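Local coordinates for probable branched-chain amino acid ABC transporter, amino acid binding protein (Thermus thermophilus, PDB 3LKB) that binds valine and probably delivers branched-chain amino acids to the membrane components of an ABC transporter, at residues A[13-17]-A[18-22]; A[42-45]-A[46-49]; A[128-131]-A[132-136]; A[265-268]-A[269-273]; A[375-378]-A[379-383]. The protein carries 2 engineered substitutions. All coordinates share one frame; numbering follows the deposited sequence.

In the fold
The five contacts are local and follow one another along the chain. Contacts 1 and 2 sit at the two ends of helix 21-41, with centres about 29 Å apart. Contact 1 is where strand 6-14 leads into that helix, and contact 2 is where the chain turns into the parallel neighbour strand 47-55. Contact 4, on helix 263-274, packs against the same helix, with its centre about 20 Å from contact 2. Contacts 3 and 5 lie across the chain's centre from contact 1. Their centres are about 10 Å apart, and the Glu128-Arg379 salt bridge joins helices 126-140 and 376-383. Contact 1 holds a residue of the valine pocket; the other four hold none and lie in the surrounding helices and strands.

Contact 1 (A[13-17]-A[18-22]); sequences SGAIT and GPTSD. With IPA (isopropyl alcohol), chain D.
Past Ala15, Ile16 and Thr17 the chain doubles back through a type II beta turn, Gly18 to Ser21, and enters a helix whose first residue is Ser21. Ser21 N closes the turn on Gly18 O at 3.1 Å. Ser21 OG donates to the same oxygen at 2.8 Å, lying in the carbonyl plane, so two donors of one residue grip it. The hydroxyl reaches back because it stands between its own backbone N and carbonyl carbon (chi1 66°). Ser21 CB packs 3.5 Å from Ile16 O and also meets Thr17 CA. Ser21 CA makes a CA-H...O contact with Ala15 O. Ala15 CB lies 3.6 Å from Pro19 O. An isopropyl alcohol, probably from the crystallisation liquor, sits by the helix start. Its O2 accepts from Asp22 N at 3.3 Å and donates to Asp22 OD2 at 2.8 Å. Thr20, at the N-cap position but with no side-chain capping bond, touches the bound valine and packs on Tyr58 and Tyr82. Thr17 OG1 bonds to Gln57 and Asp55, and Thr17 also packs on Phe281 of the second subunit. The turn links strand 6-14 to helix 21-41, the first step of a beta-alpha-beta unit that continues into the parallel strand 47-55.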
loop_
_atom_site.group_PDB
_atom_site.type_symbol
_atom_site.label_atom_id
_atom_site.label_comp_id
_atom_site.label_asym_id
_atom_site.label_seq_id
_atom_site.Cartn_x
_atom_site.Cartn_y
_atom_site.Cartn_z
ATOM N N SER A 13 10.699 -5.385 9.290
ATOM C CA SER A 13 10.963 -4.987 7.894
ATOM C C SER A 13 10.113 -5.869 7.000
ATOM O O SER A 13 10.192 -7.077 7.093
ATOM C CB SER A 13 12.455 -5.152 7.549
ATOM O OG SER A 13 12.675 -5.168 6.151
ATOM N N GLY A 14 9.285 -5.270 6.152
ATOM C CA GLY A 14 8.389 -6.019 5.272
ATOM C C GLY A 14 7.746 -5.093 4.260
ATOM O O GLY A 14 8.133 -3.917 4.126
ATOM N N ALA A 15 6.810 -5.650 3.495
ATOM C CA ALA A 15 6.209 -5.023 2.339
ATOM C C ALA A 15 4.930 -4.247 2.692
ATOM O O ALA A 15 3.818 -4.794 2.530
ATOM C CB ALA A 15 5.875 -6.088 1.311
ATOM N N ILE A 16 5.095 -2.996 3.147
ATOM C CA ILE A 16 3.985 -2.068 3.357
ATOM C C ILE A 16 3.454 -1.696 1.955
ATOM O O ILE A 16 2.239 -1.479 1.760
ATOM C CB ILE A 16 4.451 -0.813 4.181
ATOM C CG1 ILE A 16 4.678 -1.162 5.648
ATOM C CG2 ILE A 16 3.375 0.224 4.262
ATOM C CD1 ILE A 16 5.860 -0.424 6.249
ATOM N N THR A 17 4.362 -1.673 0.963
ATOM C CA THR A 17 3.953 -1.498 -0.418
ATOM C C THR A 17 4.688 -2.489 -1.251
ATOM O O THR A 17 5.508 -3.223 -0.712
ATOM C CB THR A 17 4.191 -0.071 -0.924
ATOM O OG1 THR A 17 5.614 0.206 -1.025
ATOM C CG2 THR A 17 3.486 0.922 0.031
ATOM N N GLY A 18 4.380 -2.541 -2.558
ATOM C CA GLY A 18 4.999 -3.498 -3.463
ATOM C C GLY A 18 4.363 -4.855 -3.361
ATOM O O GLY A 18 3.292 -4.995 -2.782
ATOM N N PRO A 19 5.010 -5.871 -3.934
ATOM C CA PRO A 19 4.405 -7.210 -4.037
ATOM C C PRO A 19 4.004 -7.754 -2.669
ATOM O O PRO A 19 4.777 -7.605 -1.709
ATOM C CB PRO A 19 5.550 -8.080 -4.622
ATOM C CG PRO A 19 6.505 -7.103 -5.288
ATOM C CD PRO A 19 6.377 -5.815 -4.487
ATOM N N THR A 20 2.807 -8.338 -2.562
ATOM C CA THR A 20 2.397 -9.010 -1.303
ATOM C C THR A 20 1.833 -8.019 -0.288
ATOM O O THR A 20 1.422 -8.401 0.827
ATOM C CB THR A 20 3.653 -9.723 -0.750
ATOM O OG1 THR A 20 3.724 -11.065 -1.284
ATOM C CG2 THR A 20 3.727 -9.690 0.615
ATOM N N SER A 21 1.777 -6.741 -0.680
ATOM C CA SER A 21 1.377 -5.695 0.253
ATOM C C SER A 21 -0.090 -5.771 0.747
ATOM O O SER A 21 -0.443 -5.206 1.773
ATOM C CB SER A 21 1.789 -4.322 -0.282
ATOM O OG SER A 21 1.084 -4.000 -1.456
ATOM N N ASP A 22 -0.933 -6.548 0.094
ATOM C CA ASP A 22 -2.272 -6.819 0.666
ATOM C C ASP A 22 -2.138 -7.298 2.129
ATOM O O ASP A 22 -3.011 -7.090 2.955
ATOM C CB ASP A 22 -3.035 -7.916 -0.145
ATOM C CG ASP A 22 -3.485 -7.452 -1.581
ATOM O OD1 ASP A 22 -3.898 -6.254 -1.754
ATOM O OD2 ASP A 22 -3.432 -8.312 -2.537
HETATM C C1 IPA D . 0.672 -7.909 -4.854
HETATM C C2 IPA D . 0.008 -7.025 -3.801
HETATM C C3 IPA D . -0.850 -5.895 -4.386
HETATM O O2 IPA D . -0.717 -7.826 -2.894
#

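Contact 2 (A[42-45]-A[46-49]); sequences KLVP and GVVF
Val44 meets both Val47 and Phe49 across a tight turn. The apolar contacts centre on its methyl groups. Val44 CG1 comes to the edge of the Phe49 ring, in its plane, 3.9 Å from Phe49 CZ. Val44 CG2 is also near this ring, but it sits too close to Val47 in the model for its place to be certain. The side chains of Val44 and Phe49 run at about a right angle to each other. Phe49 has its CG opposite the carbonyl carbon (chi1 -68°), which lays the ring back against Val47. Val47 CG1 stands over the centre of one ring face, 4.0 Å above the plane. With an alanine at Val44 both methyls would be gone, and the Phe49 ring would probably lose its support at that edge and be freer to shift.

The motif is a type II beta turn, Val44 to Val47, between helix 21-41 and strand 47-55. Lys42, with positive phi, is the C-prime residue of the Schellman motif that ends the helix. Gly46 also has positive phi (88°), as the third position of this turn requires.

The polar contacts close the turn. Val47 N donates to Val44 O at 3.2 Å, tilted 27° from the carbonyl plane. Val44 N donates to a water at 3.0 Å. The water can pass a bond on to Val47 O, 3.2 Å away, though other acceptors compete for its protons. Val298, on helix 285-308, packs on both Val44 and Phe49.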
loop_
_atom_site.group_PDB
_atom_site.type_symbol
_atom_site.label_atom_id
_atom_site.label_comp_id
_atom_site.label_asym_id
_atom_site.label_seq_id
_atom_site.Cartn_x
_atom_site.Cartn_y
_atom_site.Cartn_z
ATOM N N LYS A 42 2.288 0.707 29.452
ATOM C CA LYS A 42 3.475 0.277 30.207
ATOM C C LYS A 42 3.481 -1.240 30.486
ATOM O O LYS A 42 3.656 -1.706 31.613
ATOM C CB LYS A 42 3.636 1.118 31.488
ATOM C CG LYS A 42 4.436 2.423 31.267
ATOM C CD LYS A 42 3.576 3.680 31.482
ATOM C CE LYS A 42 3.430 4.074 32.991
ATOM N NZ LYS A 42 2.100 4.741 33.335
ATOM N N LEU A 43 3.270 -1.999 29.427
ATOM C CA LEU A 43 3.300 -3.432 29.493
ATOM C C LEU A 43 4.632 -3.983 29.983
ATOM O O LEU A 43 4.663 -5.030 30.614
ATOM C CB LEU A 43 2.999 -4.008 28.116
ATOM C CG LEU A 43 1.590 -4.508 27.772
ATOM C CD1 LEU A 43 0.489 -3.704 28.402
ATOM C CD2 LEU A 43 1.457 -4.536 26.258
ATOM N N VAL A 44 5.736 -3.321 29.654
ATOM C CA VAL A 44 6.998 -3.747 30.209
ATOM C C VAL A 44 7.584 -2.653 31.084
ATOM O O VAL A 44 8.110 -1.663 30.607
ATOM C CB VAL A 44 8.034 -4.272 29.170
ATOM C CG1 VAL A 44 7.373 -5.249 28.204
ATOM C CG2 VAL A 44 8.642 -3.123 28.411
ATOM N N PRO A 45 7.516 -2.859 32.380
ATOM C CA PRO A 45 7.936 -1.797 33.270
ATOM C C PRO A 45 9.413 -1.482 33.057
ATOM O O PRO A 45 10.241 -2.403 32.972
ATOM C CB PRO A 45 7.680 -2.389 34.673
ATOM C CG PRO A 45 6.745 -3.654 34.428
ATOM C CD PRO A 45 7.291 -4.130 33.087
ATOM N N GLY A 46 9.702 -0.196 32.898
ATOM C CA GLY A 46 11.051 0.316 32.753
ATOM C C GLY A 46 11.570 0.345 31.322
ATOM O O GLY A 46 12.753 0.553 31.114
ATOM N N VAL A 47 10.706 0.116 30.333
ATOM C CA VAL A 47 11.159 0.045 28.948
ATOM C C VAL A 47 10.309 0.936 28.044
ATOM O O VAL A 47 9.081 0.818 28.017
ATOM C CB VAL A 47 11.074 -1.397 28.432
ATOM C CG1 VAL A 47 11.288 -1.456 26.915
ATOM C CG2 VAL A 47 12.056 -2.257 29.128
ATOM N N VAL A 48 10.925 1.845 27.306
ATOM C CA VAL A 48 10.138 2.472 26.223
ATOM C C VAL A 48 10.541 1.868 24.890
ATOM O O VAL A 48 11.736 1.755 24.585
ATOM C CB VAL A 48 10.070 4.046 26.272
ATOM C CG1 VAL A 48 10.454 4.550 27.643
ATOM C CG2 VAL A 48 10.950 4.706 25.235
ATOM N N PHE A 49 9.550 1.391 24.142
ATOM C CA PHE A 49 9.836 0.811 22.842
ATOM C C PHE A 49 10.029 1.904 21.803
ATOM O O PHE A 49 9.213 2.813 21.667
ATOM C CB PHE A 49 8.784 -0.212 22.391
ATOM C CG PHE A 49 8.771 -1.478 23.230
ATOM C CD1 PHE A 49 9.653 -2.525 22.962
ATOM C CD2 PHE A 49 7.889 -1.609 24.296
ATOM C CE1 PHE A 49 9.648 -3.680 23.735
ATOM C CE2 PHE A 49 7.872 -2.764 25.086
ATOM C CZ PHE A 49 8.745 -3.801 24.814
HETATM O O HOH W 1 6.457 -0.927 27.988
#

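Contact 3 (A[128-131]-A[132-136]); sequences EQVV and ALLEY
Ala132 N donates to Glu128 O at 2.7 Å, the shortest of four successive i to i+4 bonds. This is a regular alpha-helix, part of 126-140, in a periplasmic binding protein fold. Leu133 N to Gln129 O is the straightest of the four, at 172°. Leu134 N to Val130 O and Glu135 N to Val131 O follow, each at 3.0 Å.

The polar side chains turn outward from these bonds. Glu128 sends its carboxylate to the start of helix 376-383, where OE2 forms a salt bridge with Arg379 NH1 and accepts from N of the N-cap residue Ser375; Glu135 OE1, two turns further on, bonds to Ser375 OG, and Val131 packs between these carboxylates, on the same face, against Leu377 and Phe378. Gln129 uses both ends of its amide: OE1 takes His231 N, and NE2 pairs with Thr124 OG1. On the other sides Val130 and Leu134 pack on Ala163 of helix 160-170, and Leu133 lies on Ala252 of strand 250-253.

Between the two segments the side chains themselves hardly meet: Val130 CG1 and Leu134 CD1 are 4.5 Å apart. They rest instead on carbonyls of the turn before. Ala132 CB lies 3.2 Å from Glu128 O. Glu135 CG is 3.5 Å from Val131 O, the oxygen that its own backbone N-H bonds, and beyond CG the chain runs extended. The leucines do the same, with Leu134 CG 3.5 Å from Val130 O and Leu133 CG 3.4 Å from Gln129 O.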
loop_
_atom_site.group_PDB
_atom_site.type_symbol
_atom_site.label_atom_id
_atom_site.label_comp_id
_atom_site.label_asym_id
_atom_site.label_seq_id
_atom_site.Cartn_x
_atom_site.Cartn_y
_atom_site.Cartn_z
ATOM N N GLU A 128 1.792 -27.434 6.164
ATOM C CA GLU A 128 0.731 -28.078 6.945
ATOM C C GLU A 128 -0.648 -27.633 6.445
ATOM O O GLU A 128 -1.545 -28.452 6.279
ATOM C CB GLU A 128 0.881 -27.773 8.450
ATOM C CG GLU A 128 -0.053 -28.572 9.343
ATOM C CD GLU A 128 0.460 -28.823 10.756
ATOM O OE1 GLU A 128 1.433 -28.170 11.249
ATOM O OE2 GLU A 128 -0.117 -29.713 11.393
ATOM N N GLN A 129 -0.799 -26.329 6.243
ATOM C CA GLN A 129 -2.007 -25.699 5.707
ATOM C C GLN A 129 -2.406 -26.364 4.409
ATOM O O GLN A 129 -3.527 -26.826 4.274
ATOM C CB GLN A 129 -1.766 -24.154 5.504
ATOM C CG GLN A 129 -1.651 -23.421 6.834
ATOM C CD GLN A 129 -1.096 -22.030 6.716
ATOM O OE1 GLN A 129 -1.101 -21.402 5.656
ATOM N NE2 GLN A 129 -0.577 -21.550 7.805
ATOM N N VAL A 130 -1.504 -26.424 3.456
ATOM C CA VAL A 130 -1.784 -26.991 2.178
ATOM C C VAL A 130 -2.117 -28.494 2.235
ATOM O O VAL A 130 -3.062 -28.901 1.647
ATOM C CB VAL A 130 -0.700 -26.672 1.108
ATOM C CG1 VAL A 130 -0.792 -27.551 -0.004
ATOM C CG2 VAL A 130 -0.784 -25.340 0.652
ATOM N N VAL A 131 -1.353 -29.263 2.988
ATOM C CA VAL A 131 -1.642 -30.642 3.274
ATOM C C VAL A 131 -2.980 -30.824 4.020
ATOM O O VAL A 131 -3.688 -31.730 3.771
ATOM C CB VAL A 131 -0.461 -31.331 4.032
ATOM C CG1 VAL A 131 -0.768 -32.671 4.437
ATOM C CG2 VAL A 131 0.757 -31.282 3.275
ATOM N N ALA A 132 -3.307 -29.924 4.917
ATOM C CA ALA A 132 -4.569 -30.009 5.586
ATOM C C ALA A 132 -5.724 -29.852 4.605
ATOM O O ALA A 132 -6.654 -30.593 4.658
ATOM C CB ALA A 132 -4.664 -29.041 6.741
ATOM N N LEU A 133 -5.625 -28.876 3.744
ATOM C CA LEU A 133 -6.557 -28.711 2.633
ATOM C C LEU A 133 -6.664 -29.948 1.685
ATOM O O LEU A 133 -7.764 -30.314 1.241
ATOM C CB LEU A 133 -6.142 -27.486 1.787
ATOM C CG LEU A 133 -6.317 -26.140 2.484
ATOM C CD1 LEU A 133 -5.612 -25.086 1.727
ATOM C CD2 LEU A 133 -7.816 -25.782 2.742
ATOM N N LEU A 134 -5.537 -30.543 1.336
ATOM C CA LEU A 134 -5.567 -31.731 0.493
ATOM C C LEU A 134 -6.269 -32.849 1.196
ATOM O O LEU A 134 -6.978 -33.615 0.531
ATOM C CB LEU A 134 -4.184 -32.200 0.069
ATOM C CG LEU A 134 -3.408 -31.255 -0.861
ATOM C CD1 LEU A 134 -1.970 -31.729 -1.060
ATOM C CD2 LEU A 134 -4.088 -31.086 -2.195
ATOM N N GLU A 135 -6.101 -32.947 2.520
ATOM C CA GLU A 135 -6.754 -34.003 3.255
ATOM C C GLU A 135 -8.241 -33.765 3.110
ATOM O O GLU A 135 -9.005 -34.658 2.755
ATOM C CB GLU A 135 -6.383 -33.968 4.724
ATOM C CG GLU A 135 -5.100 -34.713 5.055
ATOM C CD GLU A 135 -4.924 -34.949 6.579
ATOM O OE1 GLU A 135 -4.127 -34.158 7.181
ATOM O OE2 GLU A 135 -5.585 -35.897 7.142
ATOM N N TYR A 136 -8.641 -32.523 3.335
ATOM C CA TYR A 136 -10.022 -32.141 3.212
ATOM C C TYR A 136 -10.523 -32.483 1.783
ATOM O O TYR A 136 -11.606 -33.034 1.637
ATOM C CB TYR A 136 -10.161 -30.656 3.534
ATOM C CG TYR A 136 -11.578 -30.187 3.509
ATOM C CD1 TYR A 136 -12.291 -30.045 4.678
ATOM C CD2 TYR A 136 -12.220 -29.944 2.311
ATOM C CE1 TYR A 136 -13.628 -29.651 4.662
ATOM C CE2 TYR A 136 -13.545 -29.535 2.276
ATOM C CZ TYR A 136 -14.229 -29.404 3.454
ATOM O OH TYR A 136 -15.513 -29.005 3.442
#

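Contact 4 (A[265-268]-A[269-273]); sequences IRLQ and KEIGR
Ile265 and Lys269 lie side by side, one helical turn apart and pointing the same way. Ile265 CG2 touches Lys269 CE at 3.6 Å. The lysine chain is bent at chi2, chi3 and chi4, so its methylenes fold back over the preceding turn. Lys269 CD also reaches Gln268 CG at 4.0 Å. The second pair is Leu267 and Ile271, which cross obliquely. Leu267 CG meets Ile271 CD1 at 3.7 Å. A trans first torsion in Leu267 (chi1 -176°) sets CG beside the carbonyl carbon, and this brings the end of the side chain back toward the next turn. Glu270 OE1 passes 4.0 Å from Leu267 CD1, a loose contact at the exposed side.

Four i to i+4 backbone bonds of alpha-helix 263-274 set this spacing. Ile271 N to Leu267 O measures 2.8 Å. Gly272 N to Gln268 O is shorter, at 2.7 Å.

Outside the helix, the leucine and isoleucine pack on Trp37 of helix 21-41. Ile265 and Gln268 touch helix 285-308, at Thr288 and Tyr287 respectively. The ammonium end of Lys269 donates to Ala258 O. An alanine in place of Lys269 would probably leave Ala258 O without this partner and one side of Ile265 less covered.

The chemistry is divided along the chain of Lys269: its carbons join the apolar surface of Ile265, while the charge is carried past it to a backbone carbonyl.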
loop_
_atom_site.group_PDB
_atom_site.type_symbol
_atom_site.label_atom_id
_atom_site.label_comp_id
_atom_site.label_asym_id
_atom_site.label_seq_id
_atom_site.Cartn_x
_atom_site.Cartn_y
_atom_site.Cartn_z
ATOM N N ILE A 265 -8.846 -10.704 19.924
ATOM C CA ILE A 265 -9.681 -10.054 18.897
ATOM C C ILE A 265 -10.287 -8.747 19.434
ATOM O O ILE A 265 -10.271 -7.726 18.761
ATOM C CB ILE A 265 -10.790 -10.967 18.339
ATOM C CG1 ILE A 265 -10.201 -12.272 17.796
ATOM C CG2 ILE A 265 -11.543 -10.250 17.255
ATOM C CD1 ILE A 265 -9.143 -12.104 16.665
ATOM N N ARG A 266 -10.777 -8.778 20.662
ATOM C CA ARG A 266 -11.310 -7.579 21.298
ATOM C C ARG A 266 -10.241 -6.474 21.346
ATOM O O ARG A 266 -10.489 -5.337 20.953
ATOM C CB ARG A 266 -11.801 -7.956 22.710
ATOM C CG ARG A 266 -13.214 -7.491 23.081
ATOM C CD ARG A 266 -14.075 -8.572 23.704
ATOM N NE ARG A 266 -13.528 -9.194 24.926
ATOM C CZ ARG A 266 -13.678 -10.496 25.191
ATOM N NH1 ARG A 266 -14.329 -11.260 24.326
ATOM N NH2 ARG A 266 -13.178 -11.052 26.282
ATOM N N LEU A 267 -9.040 -6.841 21.781
ATOM C CA LEU A 267 -7.914 -5.913 21.865
ATOM C C LEU A 267 -7.494 -5.357 20.503
ATOM O O LEU A 267 -7.221 -4.161 20.365
ATOM C CB LEU A 267 -6.725 -6.589 22.572
ATOM C CG LEU A 267 -5.500 -5.711 22.815
ATOM C CD1 LEU A 267 -5.930 -4.686 23.860
ATOM C CD2 LEU A 267 -4.240 -6.525 23.273
ATOM N N GLN A 268 -7.431 -6.219 19.489
ATOM C CA GLN A 268 -7.107 -5.744 18.145
ATOM C C GLN A 268 -8.048 -4.593 17.744
ATOM O O GLN A 268 -7.576 -3.568 17.243
ATOM C CB GLN A 268 -7.089 -6.937 17.152
ATOM C CG GLN A 268 -7.855 -6.798 15.832
ATOM C CD GLN A 268 -7.598 -7.951 14.863
ATOM O OE1 GLN A 268 -7.944 -7.870 13.683
ATOM N NE2 GLN A 268 -7.007 -9.026 15.354
ATOM N N LYS A 269 -9.348 -4.766 18.022
ATOM C CA LYS A 269 -10.411 -3.802 17.724
ATOM C C LYS A 269 -10.212 -2.489 18.483
ATOM O O LYS A 269 -10.171 -1.392 17.890
ATOM C CB LYS A 269 -11.779 -4.408 18.093
ATOM C CG LYS A 269 -12.611 -5.081 16.975
ATOM C CD LYS A 269 -11.766 -5.801 15.955
ATOM C CE LYS A 269 -12.327 -7.205 15.571
ATOM N NZ LYS A 269 -13.819 -7.486 15.804
ATOM N N GLU A 270 -10.006 -2.624 19.787
ATOM C CA GLU A 270 -9.735 -1.514 20.669
ATOM C C GLU A 270 -8.504 -0.730 20.215
ATOM O O GLU A 270 -8.560 0.498 20.086
ATOM C CB GLU A 270 -9.557 -2.013 22.116
ATOM C CG GLU A 270 -9.075 -0.921 23.094
ATOM C CD GLU A 270 -8.942 -1.352 24.594
ATOM O OE1 GLU A 270 -9.135 -2.537 24.980
ATOM O OE2 GLU A 270 -8.606 -0.450 25.404
ATOM N N ILE A 271 -7.408 -1.436 19.955
ATOM C CA ILE A 271 -6.179 -0.775 19.519
ATOM C C ILE A 271 -6.381 -0.133 18.142
ATOM O O ILE A 271 -6.012 1.023 17.880
ATOM C CB ILE A 271 -4.991 -1.765 19.552
ATOM C CG1 ILE A 271 -4.599 -2.074 21.019
ATOM C CG2 ILE A 271 -3.824 -1.242 18.748
ATOM C CD1 ILE A 271 -3.486 -3.137 21.157
ATOM N N GLY A 272 -7.026 -0.875 17.258
ATOM C CA GLY A 272 -7.281 -0.330 15.938
ATOM C C GLY A 272 -8.074 0.963 15.976
ATOM O O GLY A 272 -7.752 1.887 15.272
ATOM N N ARG A 273 -9.126 1.028 16.776
ATOM C CA ARG A 273 -9.918 2.241 16.803
ATOM C C ARG A 273 -9.127 3.362 17.447
ATOM O O ARG A 273 -9.055 4.488 16.912
ATOM C CB ARG A 273 -11.312 2.022 17.416
ATOM C CG ARG A 273 -11.398 1.774 18.915
ATOM C CD ARG A 273 -11.494 3.096 19.781
ATOM N NE ARG A 273 -12.559 4.028 19.347
ATOM C CZ ARG A 273 -13.819 4.040 19.802
ATOM N NH1 ARG A 273 -14.232 3.165 20.725
ATOM N NH2 ARG A 273 -14.679 4.944 19.328
#

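Contact 5 (A[375-378]-A[379-383]); sequences SALF and RKVHY
An N-cap opens the C-terminal helix 376-383, and Ser375 occupies it. Ser375 OG accepts from Phe378 N at 3.0 Å, an almost straight bond of 174°. This satisfies one of the first backbone N-H groups of the helix, which lack a helical carbonyl one turn earlier to accept them. The hydroxyl is shared with helix 126-140.

The carbonyl of Ser375 takes Arg379. Arg379 NH1 donates to Ser375 O at 3.2 Å from above the carbonyl plane, 61° out of it, so the bond does not follow a lone pair. Arg379 N adds a weak bond to the same oxygen. The arginine chain is extended from CG to NE, and NH1 too has a second partner on helix 126-140. Held this way, NH1 lies at the edge of the Phe378 ring, in its plane, 3.7 Å from Phe378 CD2. Ring and guanidinium planes are nearly perpendicular, at 88°.

Regular alpha-helical bonds follow, with Val381 N to Leu377 O at 3.0 Å. This short helix lies against helices 126-140 and 160-170 of the binding protein fold.

Phe378 runs beside His382, pointing the same way. Phe378 CE1 touches His382 CB at 3.7 Å. The two ring planes are close to parallel, but the centroids are 5.6 Å apart and little of one ring lies over the other. Leu377 CD1 meets Val381 CG1 at 3.9 Å on the side facing helix 160-170, where Leu377 packs on Leu170 and Val381 on Lys165.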
loop_
_atom_site.group_PDB
_atom_site.type_symbol
_atom_site.label_atom_id
_atom_site.label_comp_id
_atom_site.label_asym_id
_atom_site.label_seq_id
_atom_site.Cartn_x
_atom_site.Cartn_y
_atom_site.Cartn_z
ATOM N N SER A 375 -1.949 -31.642 11.437
ATOM C CA SER A 375 -1.921 -32.671 10.379
ATOM C C SER A 375 -0.799 -33.700 10.579
ATOM O O SER A 375 0.363 -33.406 10.337
ATOM C CB SER A 375 -1.812 -32.058 8.979
ATOM O OG SER A 375 -1.588 -33.089 8.023
ATOM N N ALA A 376 -1.132 -34.909 11.012
ATOM C CA ALA A 376 -0.118 -35.955 11.078
ATOM C C ALA A 376 0.417 -36.293 9.671
ATOM O O ALA A 376 1.634 -36.546 9.508
ATOM C CB ALA A 376 -0.679 -37.185 11.760
ATOM N N LEU A 377 -0.456 -36.289 8.654
ATOM C CA LEU A 377 0.026 -36.438 7.264
ATOM C C LEU A 377 1.199 -35.474 6.894
ATOM O O LEU A 377 2.234 -35.888 6.337
ATOM C CB LEU A 377 -1.108 -36.275 6.267
ATOM C CG LEU A 377 -0.718 -36.486 4.788
ATOM C CD1 LEU A 377 0.056 -37.795 4.595
ATOM C CD2 LEU A 377 -1.944 -36.501 3.867
ATOM N N PHE A 378 1.029 -34.194 7.188
ATOM C CA PHE A 378 2.114 -33.237 7.042
ATOM C C PHE A 378 3.401 -33.721 7.697
ATOM O O PHE A 378 4.494 -33.595 7.118
ATOM C CB PHE A 378 1.745 -31.862 7.613
ATOM C CG PHE A 378 2.945 -30.999 7.909
ATOM C CD1 PHE A 378 3.748 -30.536 6.888
ATOM C CD2 PHE A 378 3.283 -30.683 9.205
ATOM C CE1 PHE A 378 4.883 -29.752 7.152
ATOM C CE2 PHE A 378 4.390 -29.898 9.461
ATOM C CZ PHE A 378 5.207 -29.444 8.431
ATOM N N ARG A 379 3.301 -34.247 8.913
ATOM C CA ARG A 379 4.528 -34.678 9.564
ATOM C C ARG A 379 5.126 -35.922 8.880
ATOM O O ARG A 379 6.341 -35.968 8.693
ATOM C CB ARG A 379 4.361 -34.847 11.068
ATOM C CG ARG A 379 4.079 -33.586 11.796
ATOM C CD ARG A 379 3.357 -33.862 13.083
ATOM N NE ARG A 379 3.172 -32.665 13.920
ATOM C CZ ARG A 379 2.407 -31.599 13.622
ATOM N NH1 ARG A 379 1.716 -31.531 12.495
ATOM N NH2 ARG A 379 2.305 -30.599 14.483
ATOM N N LYS A 380 4.300 -36.888 8.450
ATOM C CA LYS A 380 4.895 -37.997 7.690
ATOM C C LYS A 380 5.613 -37.558 6.409
ATOM O O LYS A 380 6.759 -37.903 6.220
ATOM C CB LYS A 380 3.977 -39.212 7.448
ATOM C CG LYS A 380 2.631 -38.931 6.855
ATOM C CD LYS A 380 1.426 -38.959 7.922
ATOM C CE LYS A 380 0.745 -40.368 8.148
ATOM N NZ LYS A 380 -0.729 -40.334 8.387
ATOM N N VAL A 381 4.964 -36.775 5.549
ATOM C CA VAL A 381 5.620 -36.392 4.294
ATOM C C VAL A 381 6.819 -35.489 4.514
ATOM O O VAL A 381 7.783 -35.527 3.745
ATOM C CB VAL A 381 4.648 -35.825 3.216
ATOM C CG1 VAL A 381 3.464 -36.796 3.036
ATOM C CG2 VAL A 381 4.174 -34.398 3.536
ATOM N N HIS A 382 6.778 -34.681 5.555
ATOM C CA HIS A 382 7.853 -33.748 5.764
ATOM C C HIS A 382 9.019 -34.261 6.609
ATOM O O HIS A 382 10.155 -33.987 6.286
ATOM C CB HIS A 382 7.346 -32.405 6.289
ATOM C CG HIS A 382 8.351 -31.318 6.128
ATOM N ND1 HIS A 382 9.210 -30.951 7.137
ATOM C CD2 HIS A 382 8.720 -30.609 5.039
ATOM C CE1 HIS A 382 10.038 -30.030 6.690
ATOM N NE2 HIS A 382 9.764 -29.807 5.415
ATOM N N TYR A 383 8.737 -34.984 7.691
ATOM C CA TYR A 383 9.768 -35.489 8.589
ATOM C C TYR A 383 10.066 -37.005 8.413
ATOM O O TYR A 383 11.107 -37.479 8.891
ATOM C CB TYR A 383 9.405 -35.163 10.042
ATOM C CG TYR A 383 9.431 -33.659 10.355
ATOM C CD1 TYR A 383 10.648 -32.961 10.493
ATOM C CD2 TYR A 383 8.243 -32.938 10.478
ATOM C CE1 TYR A 383 10.651 -31.577 10.768
ATOM C CE2 TYR A 383 8.225 -31.592 10.740
ATOM C CZ TYR A 383 9.420 -30.910 10.885
ATOM O OH TYR A 383 9.371 -29.565 11.133
#